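Local coordinates for protein aminoacyl-tRNA synthetase (Cryptosporidium parvum, PDB 5F9Z) that probably catalyses the ATP-dependent attachment of proline to its tRNA as a class II aminoacyl-tRNA synthetase, and binds the inhibitor halofuginone beside an ATP analogue, at residues Ala20-Ser25 with Ile231-Arg236; Gln32-Val35 with Met39-Tyr42. All coordinates share one frame; numbering follows the deposited sequence.

Interaction 1. Residues Ala20-Ser25 with Ile231-Arg236; sequences ADKITS and IPEIGR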
loop_
_atom_site.group_PDB
_atom_site.type_symbol
_atom_site.label_atom_id
_atom_site.label_comp_id
_atom_site.label_asym_id
_atom_site.label_seq_id
_atom_site.Cartn_x
_atom_site.Cartn_y
_atom_site.Cartn_z
ATOM N N ALA A 20 17.835 -15.820 -1.668
ATOM C CA ALA A 20 17.148 -16.085 -0.415
ATOM C C ALA A 20 15.718 -16.538 -0.676
ATOM O O ALA A 20 15.005 -15.958 -1.500
ATOM C CB ALA A 20 17.148 -14.843 0.475
ATOM N N ASP A 21 15.310 -17.577 0.042
ATOM C CA ASP A 21 13.971 -18.127 -0.097
ATOM C C ASP A 21 12.951 -17.214 0.575
ATOM O O ASP A 21 13.174 -16.717 1.682
ATOM C CB ASP A 21 13.942 -19.527 0.515
ATOM C CG ASP A 21 12.614 -20.210 0.349
ATOM O OD1 ASP A 21 11.774 -20.089 1.265
ATOM O OD2 ASP A 21 12.421 -20.883 -0.687
ATOM N N LYS A 22 11.821 -16.988 -0.105
ATOM C CA LYS A 22 10.839 -16.027 0.394
ATOM C C LYS A 22 10.221 -16.485 1.710
ATOM O O LYS A 22 9.962 -15.666 2.600
ATOM C CB LYS A 22 9.743 -15.790 -0.648
ATOM C CG LYS A 22 8.642 -14.845 -0.171
ATOM C CD LYS A 22 7.534 -14.677 -1.200
ATOM C CE LYS A 22 6.465 -13.721 -0.688
ATOM N NZ LYS A 22 5.380 -13.493 -1.682
ATOM N N ILE A 23 9.979 -17.786 1.857
ATOM C CA ILE A 23 9.280 -18.277 3.039
ATOM C C ILE A 23 10.243 -18.470 4.205
ATOM O O ILE A 23 9.978 -18.019 5.326
ATOM C CB ILE A 23 8.519 -19.575 2.708
ATOM C CG1 ILE A 23 7.263 -19.258 1.893
ATOM C CG2 ILE A 23 8.164 -20.331 3.978
ATOM C CD1 ILE A 23 6.349 -20.449 1.680
ATOM N N THR A 24 11.376 -19.132 3.965
ATOM C CA THR A 24 12.285 -19.466 5.056
ATOM C C THR A 24 13.249 -18.338 5.404
ATOM O O THR A 24 13.754 -18.303 6.532
ATOM C CB THR A 24 13.081 -20.729 4.719
ATOM O OG1 THR A 24 13.816 -20.524 3.508
ATOM C CG2 THR A 24 12.147 -21.917 4.545
ATOM N N SER A 25 13.522 -17.416 4.470
ATOM C CA SER A 25 14.425 -16.293 4.708
ATOM C C SER A 25 13.775 -15.032 4.129
ATOM O O SER A 25 14.242 -14.445 3.154
ATOM C CB SER A 25 15.808 -16.548 4.101
ATOM O OG SER A 25 16.729 -15.546 4.490
ATOM N N ILE A 231 0.741 -10.135 5.694
ATOM C CA ILE A 231 1.861 -10.803 5.036
ATOM C C ILE A 231 1.988 -12.200 5.630
ATOM O O ILE A 231 2.493 -12.350 6.753
ATOM C CB ILE A 231 3.165 -10.006 5.196
ATOM C CG1 ILE A 231 2.946 -8.539 4.820
ATOM C CG2 ILE A 231 4.269 -10.617 4.344
ATOM C CD1 ILE A 231 2.504 -8.331 3.388
ATOM N N PRO A 232 1.542 -13.244 4.926
ATOM C CA PRO A 232 1.549 -14.589 5.526
ATOM C C PRO A 232 2.936 -15.107 5.866
ATOM O O PRO A 232 3.087 -15.835 6.855
ATOM C CB PRO A 232 0.877 -15.455 4.450
ATOM C CG PRO A 232 0.098 -14.493 3.608
ATOM C CD PRO A 232 0.900 -13.229 3.601
ATOM N N GLU A 233 3.957 -14.748 5.082
ATOM C CA GLU A 233 5.285 -15.320 5.277
ATOM C C GLU A 233 5.904 -14.925 6.612
ATOM O O GLU A 233 6.835 -15.595 7.070
ATOM C CB GLU A 233 6.211 -14.911 4.129
ATOM C CG GLU A 233 5.895 -15.579 2.792
ATOM C CD GLU A 233 4.661 -15.008 2.119
ATOM O OE1 GLU A 233 4.185 -13.937 2.550
ATOM O OE2 GLU A 233 4.165 -15.631 1.157
ATOM N N ILE A 234 5.417 -13.858 7.243
ATOM C CA ILE A 234 5.837 -13.486 8.587
ATOM C C ILE A 234 4.676 -13.435 9.565
ATOM O O ILE A 234 4.889 -13.137 10.744
ATOM C CB ILE A 234 6.597 -12.143 8.595
ATOM C CG1 ILE A 234 5.717 -11.026 8.036
ATOM C CG2 ILE A 234 7.893 -12.260 7.814
ATOM C CD1 ILE A 234 6.390 -9.681 8.034
ATOM N N GLY A 235 3.455 -13.713 9.113
ATOM C CA GLY A 235 2.311 -13.772 10.005
ATOM C C GLY A 235 1.996 -12.476 10.713
ATOM O O GLY A 235 1.541 -12.498 11.860
ATOM N N ARG A 236 2.221 -11.340 10.058
ATOM C CA ARG A 236 1.975 -10.040 10.663
ATOM C C ARG A 236 1.084 -9.212 9.754
ATOM O O ARG A 236 1.355 -9.087 8.555
ATOM C CB ARG A 236 3.287 -9.298 10.943
ATOM C CG ARG A 236 4.173 -10.012 11.946
ATOM C CD ARG A 236 5.111 -9.054 12.656
ATOM N NE ARG A 236 5.031 -9.213 14.105
ATOM C CZ ARG A 236 5.625 -10.190 14.784
ATOM N NH1 ARG A 236 6.347 -11.101 14.146
ATOM N NH2 ARG A 236 5.496 -10.258 16.101
HETATM O O HOH W 1 7.563 -17.966 6.168
#
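K22 runs aslant past E233, and the methylene next to the amine, rather than the amine itself, makes the closest approach: K22 CE lies 3.5 Å from E233 OE2. The ammonium is a little farther off, with K22 NZ 3.8 Å from E233 OE2, a long salt bridge, and so probably a weak one. The lysine reaches this point because CG is anti to the backbone N (chi1 177°) and every later torsion is also extended, carrying the amine far out from the main chain. Its stronger partners lie elsewhere: NZ hydrogen-bonds to the carbonyls of M285 and G288, in the last turn of helix 278-287 and just beyond it. The glutamate side chain sets out toward 20-25 and then bends at chi2 (75°), turning its carboxylate to the lysine. E233 CG is itself touched from two directions, by K22 CE and by I23 CG1, each at 4.0 Å, the isoleucine crossing the glutamate at about a right angle.

Segment 231-236 is the hairpin turn that joins strands 223-231 and 236-247 of the class II core; here G235, with positive phi, and R236 both face I231 in a G1 beta bulge. The other partner, 20-25, is the turn that leads into helix 26-36, with S25 at the N-cap position and S25 N bonded to D21 O. Where the two turns pass each other, I23 and E233 are the nearest pair, their CA atoms 5.5 Å apart. A water bridges their main chains, donating to I23 O at 2.6 Å and to E233 O at 2.6 Å. F26, at the start of the helix, also packs on E233 and on I234.

Interaction 2. Residues Gln32-Val35 with Met39-Tyr42; sequences QVIV and MIEY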
loop_
_atom_site.group_PDB
_atom_site.type_symbol
_atom_site.label_atom_id
_atom_site.label_comp_id
_atom_site.label_asym_id
_atom_site.label_seq_id
_atom_site.Cartn_x
_atom_site.Cartn_y
_atom_site.Cartn_z
ATOM N N GLN A 32 16.893 -8.485 -1.127
ATOM C CA GLN A 32 17.424 -8.784 -2.454
ATOM C C GLN A 32 16.443 -8.386 -3.549
ATOM O O GLN A 32 16.855 -7.938 -4.626
ATOM C CB GLN A 32 17.768 -10.269 -2.566
ATOM C CG GLN A 32 18.893 -10.733 -1.658
ATOM C CD GLN A 32 19.299 -12.169 -1.933
ATOM O OE1 GLN A 32 19.314 -12.613 -3.081
ATOM N NE2 GLN A 32 19.625 -12.906 -0.877
ATOM N N VAL A 33 15.142 -8.538 -3.295
ATOM C CA VAL A 33 14.147 -8.247 -4.322
ATOM C C VAL A 33 14.088 -6.751 -4.609
ATOM O O VAL A 33 14.034 -6.332 -5.771
ATOM C CB VAL A 33 12.775 -8.809 -3.907
ATOM C CG1 VAL A 33 11.666 -8.164 -4.714
ATOM C CG2 VAL A 33 12.747 -10.316 -4.097
ATOM N N ILE A 34 14.110 -5.920 -3.566
ATOM C CA ILE A 34 14.003 -4.480 -3.779
ATOM C C ILE A 34 15.319 -3.856 -4.226
ATOM O O ILE A 34 15.307 -2.789 -4.852
ATOM C CB ILE A 34 13.494 -3.774 -2.510
ATOM C CG1 ILE A 34 14.464 -3.994 -1.348
ATOM C CG2 ILE A 34 12.097 -4.261 -2.154
ATOM C CD1 ILE A 34 13.970 -3.442 -0.032
ATOM N N VAL A 35 16.453 -4.484 -3.932
ATOM C CA VAL A 35 17.748 -3.938 -4.331
ATOM C C VAL A 35 18.127 -4.377 -5.739
ATOM O O VAL A 35 18.427 -3.545 -6.599
ATOM C CB VAL A 35 18.833 -4.338 -3.307
ATOM C CG1 VAL A 35 20.219 -4.053 -3.863
ATOM C CG2 VAL A 35 18.623 -3.591 -2.001
ATOM N N MET A 39 14.940 -1.023 -7.337
ATOM C CA MET A 39 13.857 -0.278 -6.709
ATOM C C MET A 39 14.355 0.625 -5.589
ATOM O O MET A 39 13.909 1.773 -5.473
ATOM C CB MET A 39 12.808 -1.239 -6.144
ATOM C CG MET A 39 11.637 -1.535 -7.058
ATOM S SD MET A 39 10.300 -2.306 -6.126
ATOM C CE MET A 39 8.945 -2.160 -7.284
ATOM N N ILE A 40 15.276 0.127 -4.769
ATOM C CA ILE A 40 15.640 0.758 -3.506
ATOM C C ILE A 40 17.155 0.765 -3.364
ATOM O O ILE A 40 17.829 -0.207 -3.718
ATOM C CB ILE A 40 14.981 0.023 -2.316
ATOM C CG1 ILE A 40 13.488 0.337 -2.259
ATOM C CG2 ILE A 40 15.653 0.381 -0.997
ATOM C CD1 ILE A 40 13.195 1.792 -2.003
ATOM N N GLU A 41 17.688 1.874 -2.858
ATOM C CA GLU A 41 19.064 1.957 -2.392
ATOM C C GLU A 41 19.049 2.291 -0.909
ATOM O O GLU A 41 18.333 3.205 -0.484
ATOM C CB GLU A 41 19.859 3.014 -3.164
ATOM C CG GLU A 41 20.258 2.603 -4.572
ATOM C CD GLU A 41 21.395 1.598 -4.594
ATOM O OE1 GLU A 41 21.664 1.036 -5.677
ATOM O OE2 GLU A 41 22.021 1.371 -3.537
ATOM N N TYR A 42 19.824 1.548 -0.123
ATOM C CA TYR A 42 19.923 1.837 1.299
ATOM C C TYR A 42 20.731 3.110 1.523
ATOM O O TYR A 42 21.713 3.375 0.826
ATOM C CB TYR A 42 20.561 0.663 2.043
ATOM C CG TYR A 42 19.660 -0.547 2.150
ATOM C CD1 TYR A 42 18.639 -0.595 3.091
ATOM C CD2 TYR A 42 19.832 -1.642 1.314
ATOM C CE1 TYR A 42 17.813 -1.698 3.194
ATOM C CE2 TYR A 42 19.010 -2.751 1.411
ATOM C CZ TYR A 42 18.003 -2.773 2.352
ATOM O OH TYR A 42 17.184 -3.875 2.451
HETATM O O HOH W 2 18.915 -0.753 -6.261
#
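One carbonyl near the end of helix 26-36 ties it to the start of strand 40-42 and the residue before it: I34 O accepts from I40 N at 2.9 Å (N-H...O 135°), with the nitrogen tilted 32° from the carbonyl plane, and more weakly from M39 N at 3.1 Å. Beside this forked bond the aliphatic stems close up. I34 CB is 4.1 Å from I40 CB, the two side chains meeting at a slant, while M39 CB rests against the shared carbonyl and the rest of the methionine leads away.

The arrangement is a tight helix-to-strand connection, and strand 40-42 goes on to pair antiparallel with strand 49-51. Helix 278-287 backs it through I284, which touches I34 and M39; I40 also touches F163 of the nucleotide pocket, its side chain lying about 12 Å from the bound ATP analogue.

Farther along, the Y42 side chain crosses that of V35 at about a right angle, with V35 CG2 3.5 Å from Y42 CE2. V35 CG2 is set beside the backbone N by a chi1 of 167°, which puts that methyl, and not CG1, against the ring. The phenol oxygen is near I34 CD1, but it is hydrogen-bonded to the S31 hydroxyl one turn earlier in the helix. A water lies 2.9 Å from V35 O and 2.8 Å from I40 O; with other acceptors also nearby, its two protons cannot serve them all.

Both contacts involve helix 26-36: interaction 1 includes the turn that precedes it, interaction 2 its final turn, and the second is nested in the chain between the two segments of the first. Their centres are 17 Å apart, yet they touch where A20 packs on Q32. Interaction 1 is the partly buried one, a long-range meeting of two turns held by a long ion pair, aliphatic contacts of lysine and isoleucine with the glutamate, and a bridging water. Interaction 2 is buried and local, joining a helix to the strand that follows it with direct main-chain bonds and aliphatic packing. Both also adjoin helix 278-287, through K22 at its end and through I34 and M39 on I284.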